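Local coordinates for protein LbaCas13a H328A (C2c2) (PDB 5WLH) that is a CRISPR-associated, RNA-guided ribonuclease that binds a pre-crRNA and, once guided to a complementary RNA, probably cleaves RNA through paired HEPN motifs, at residues S515-D521 with N551-D555. Numbering follows the deposited sequence.
Sequences SQTVELD and NFLKD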
ATOM      1  N   SER A 515     -10.956  15.939  19.897  1.00 28.34           N
ATOM      2  CA  SER A 515     -12.240  15.244  20.010  1.00 30.24           C
ATOM      3  C   SER A 515     -12.973  15.595  21.300  1.00 30.14           C
ATOM      4  O   SER A 515     -14.209  15.673  21.314  1.00 33.34           O
ATOM      5  CB  SER A 515     -12.029  13.732  19.903  1.00 30.06           C
ATOM      6  OG  SER A 515     -11.316  13.231  21.010  1.00 33.49           O
ATOM      7  N   GLN A 516     -12.240  15.809  22.392  1.00 29.35           N
ATOM      8  CA  GLN A 516     -12.844  16.124  23.675  1.00 34.92           C
ATOM      9  C   GLN A 516     -12.562  17.539  24.153  1.00 38.34           C
ATOM     10  O   GLN A 516     -13.073  17.928  25.206  1.00 37.82           O
ATOM     11  CB  GLN A 516     -12.365  15.142  24.740  1.00 34.69           C
ATOM     12  CG  GLN A 516     -12.886  13.742  24.598  1.00 37.63           C
ATOM     13  CD  GLN A 516     -12.597  12.951  25.842  1.00 44.66           C
ATOM     14  OE1 GLN A 516     -13.308  13.066  26.838  1.00 46.12           O
ATOM     15  NE2 GLN A 516     -11.518  12.177  25.815  1.00 47.15           N
ATOM     16  N   THR A 517     -11.753  18.314  23.436  1.00 33.84           N
ATOM     17  CA  THR A 517     -11.459  19.674  23.868  1.00 30.96           C
ATOM     18  C   THR A 517     -12.287  20.724  23.149  1.00 33.34           C
ATOM     19  O   THR A 517     -12.585  21.768  23.739  1.00 37.28           O
ATOM     20  CB  THR A 517      -9.976  20.006  23.666  1.00 29.95           C
ATOM     21  OG1 THR A 517      -9.623  19.779  22.298  1.00 28.43           O
ATOM     22  CG2 THR A 517      -9.091  19.158  24.576  1.00 26.81           C
ATOM     23  N   VAL A 518     -12.664  20.491  21.890  1.00 29.97           N
ATOM     24  CA  VAL A 518     -13.356  21.503  21.105  1.00 31.85           C
ATOM     25  C   VAL A 518     -14.537  20.884  20.371  1.00 35.74           C
ATOM     26  O   VAL A 518     -14.597  19.676  20.127  1.00 33.20           O
ATOM     27  CB  VAL A 518     -12.422  22.217  20.092  1.00 29.22           C
ATOM     28  CG1 VAL A 518     -11.301  22.946  20.808  1.00 33.94           C
ATOM     29  CG2 VAL A 518     -11.872  21.211  19.058  1.00 31.83           C
ATOM     30  N   GLU A 519     -15.489  21.739  20.024  1.00 37.78           N
ATOM     31  CA  GLU A 519     -16.556  21.386  19.101  1.00 36.34           C
ATOM     32  C   GLU A 519     -16.393  22.295  17.895  1.00 36.69           C
ATOM     33  O   GLU A 519     -16.636  23.504  17.980  1.00 34.40           O
ATOM     34  CB  GLU A 519     -17.937  21.532  19.745  1.00 42.67           C
ATOM     35  CG  GLU A 519     -19.040  20.833  18.970  1.00 54.05           C
ATOM     36  CD  GLU A 519     -20.428  21.128  19.515  1.00 65.32           C
ATOM     37  OE1 GLU A 519     -20.571  21.255  20.756  1.00 65.89           O
ATOM     38  OE2 GLU A 519     -21.375  21.229  18.699  1.00 68.79           O
ATOM     39  N   LEU A 520     -15.918  21.727  16.793  1.00 34.29           N
ATOM     40  CA  LEU A 520     -15.719  22.502  15.583  1.00 32.72           C
ATOM     41  C   LEU A 520     -17.041  22.652  14.846  1.00 35.76           C
ATOM     42  O   LEU A 520     -18.021  21.966  15.133  1.00 41.99           O
ATOM     43  CB  LEU A 520     -14.671  21.826  14.694  1.00 30.65           C
ATOM     44  CG  LEU A 520     -13.377  21.496  15.445  1.00 31.36           C
ATOM     45  CD1 LEU A 520     -12.356  20.711  14.605  1.00 27.48           C
ATOM     46  CD2 LEU A 520     -12.752  22.806  15.955  1.00 33.60           C
ATOM     47  N   ASP A 521     -17.067  23.563  13.888  1.00 40.11           N
ATOM     48  CA  ASP A 521     -18.201  23.665  12.977  1.00 41.68           C
ATOM     49  C   ASP A 521     -17.702  23.514  11.549  1.00 39.35           C
ATOM     50  O   ASP A 521     -16.499  23.389  11.300  1.00 36.32           O
ATOM     51  CB  ASP A 521     -18.966  24.980  13.165  1.00 41.11           C
ATOM     52  CG  ASP A 521     -18.066  26.201  13.130  1.00 45.43           C
ATOM     53  OD1 ASP A 521     -17.084  26.214  12.359  1.00 42.71           O
ATOM     54  OD2 ASP A 521     -18.356  27.161  13.877  1.00 44.48           O
ATOM     55  N   ASN A 551     -13.651  30.227  20.899  1.00 33.60           N
ATOM     56  CA  ASN A 551     -14.995  30.052  20.364  1.00 31.85           C
ATOM     57  C   ASN A 551     -15.419  28.597  20.268  1.00 38.12           C
ATOM     58  O   ASN A 551     -16.593  28.334  19.986  1.00 36.66           O
ATOM     59  CB  ASN A 551     -15.103  30.672  18.974  1.00 31.68           C
ATOM     60  CG  ASN A 551     -14.913  32.171  18.991  1.00 40.92           C
ATOM     61  OD1 ASN A 551     -15.355  32.840  19.915  1.00 39.09           O
ATOM     62  ND2 ASN A 551     -14.248  32.703  17.970  1.00 42.32           N
ATOM     63  N   PHE A 552     -14.504  27.654  20.472  1.00 34.89           N
ATOM     64  CA  PHE A 552     -14.787  26.255  20.200  1.00 35.33           C
ATOM     65  C   PHE A 552     -14.591  25.354  21.405  1.00 39.01           C
ATOM     66  O   PHE A 552     -14.934  24.165  21.327  1.00 35.15           O
ATOM     67  CB  PHE A 552     -13.921  25.777  19.018  1.00 32.04           C
ATOM     68  CG  PHE A 552     -14.103  26.620  17.787  1.00 32.21           C
ATOM     69  CD1 PHE A 552     -15.193  26.420  16.959  1.00 30.57           C
ATOM     70  CD2 PHE A 552     -13.232  27.650  17.496  1.00 32.51           C
ATOM     71  CE1 PHE A 552     -15.383  27.207  15.840  1.00 34.28           C
ATOM     72  CE2 PHE A 552     -13.423  28.451  16.382  1.00 38.15           C
ATOM     73  CZ  PHE A 552     -14.500  28.229  15.554  1.00 34.28           C
ATOM     74  N   LEU A 553     -14.088  25.887  22.520  1.00 37.16           N
ATOM     75  CA  LEU A 553     -13.835  25.072  23.698  1.00 39.34           C
ATOM     76  C   LEU A 553     -15.127  24.447  24.201  1.00 39.32           C
ATOM     77  O   LEU A 553     -16.160  25.117  24.280  1.00 36.28           O
ATOM     78  CB  LEU A 553     -13.194  25.916  24.800  1.00 37.93           C
ATOM     79  CG  LEU A 553     -11.768  26.376  24.506  1.00 37.72           C
ATOM     80  CD1 LEU A 553     -11.284  27.317  25.582  1.00 38.30           C
ATOM     81  CD2 LEU A 553     -10.848  25.163  24.396  1.00 36.40           C
ATOM     82  N   LYS A 554     -15.061  23.149  24.520  1.00 39.51           N
ATOM     83  CA  LYS A 554     -16.206  22.422  25.058  1.00 42.74           C
ATOM     84  C   LYS A 554     -16.414  22.713  26.535  1.00 49.09           C
ATOM     85  O   LYS A 554     -17.555  22.705  27.009  1.00 53.64           O
ATOM     86  CB  LYS A 554     -16.023  20.911  24.873  1.00 40.28           C
ATOM     87  CG  LYS A 554     -16.434  20.358  23.514  1.00 43.72           C
ATOM     88  CD  LYS A 554     -16.034  18.882  23.383  1.00 45.03           C
ATOM     89  CE  LYS A 554     -16.918  18.140  22.394  1.00 48.47           C
ATOM     90  NZ  LYS A 554     -16.580  16.684  22.282  1.00 43.95           N
ATOM     91  N   ASP A 555     -15.331  22.963  27.270  1.00 49.41           N
ATOM     92  CA  ASP A 555     -15.383  23.164  28.714  1.00 47.83           C
ATOM     93  C   ASP A 555     -14.026  23.640  29.205  1.00 42.29           C
ATOM     94  O   ASP A 555     -13.183  22.829  29.608  1.00 37.28           O
ATOM     95  CB  ASP A 555     -15.792  21.874  29.434  1.00 51.48           C
ATOM     96  CG  ASP A 555     -16.102  22.096  30.915  1.00 58.08           C
ATOM     97  OD1 ASP A 555     -15.679  23.124  31.485  1.00 59.91           O
ATOM     98  OD2 ASP A 555     -16.771  21.226  31.511  1.00 60.55           O
TER
HETATM   99  O   HOH W   1     -12.691  22.287  26.442  1.00 36.29           O
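A single antiparallel beta bridge ties the chain just past the C-terminal end of helix 486-517 to the loop leading into helix 559-564, closing off the helix-free excursion between them. Val518 and Leu553 form a non-hydrogen-bonded pair, with their CA atoms 4.4 Å apart, and the two hydrogen bonds flank it: Lys554 N gives to Thr517 O at 2.9 Å and Glu519 N gives to Phe552 O at 2.8 Å. Between them, Val518 CA comes within 3.1 Å of Phe552 O and Leu553 CA within 3.5 Å of Thr517 O, both CA-H...O contacts. Water 1 extends the join by donating to Thr517 O (2.8 Å) and accepting from Asp555 N (2.8 Å). The Lys554 side chain, extended from chi2 onward, reaches the end of the helix, where its NZ donates to Ser515 O at 2.8 Å. On the apolar side, Phe552 CB sits 4.0 Å from Val518 CB and 4.4 Å from Leu520 CD2. Asp521, whose OD1 is hydrogen-bonded to Asn524, brings OD2 to 3.6 Å from Phe552 CE1, at the ring edge. Leu553 and Thr517 pack on helices 559-564 and 588-602; the latter runs directly into an Arg-x4-His sequence consistent with a HEPN nuclease motif. The bound RNA is about 17 Å from the nearest atom here. Backbone bonds set the register, and an exposed lysine supplies a positive partner for a carbonyl of the ending helix.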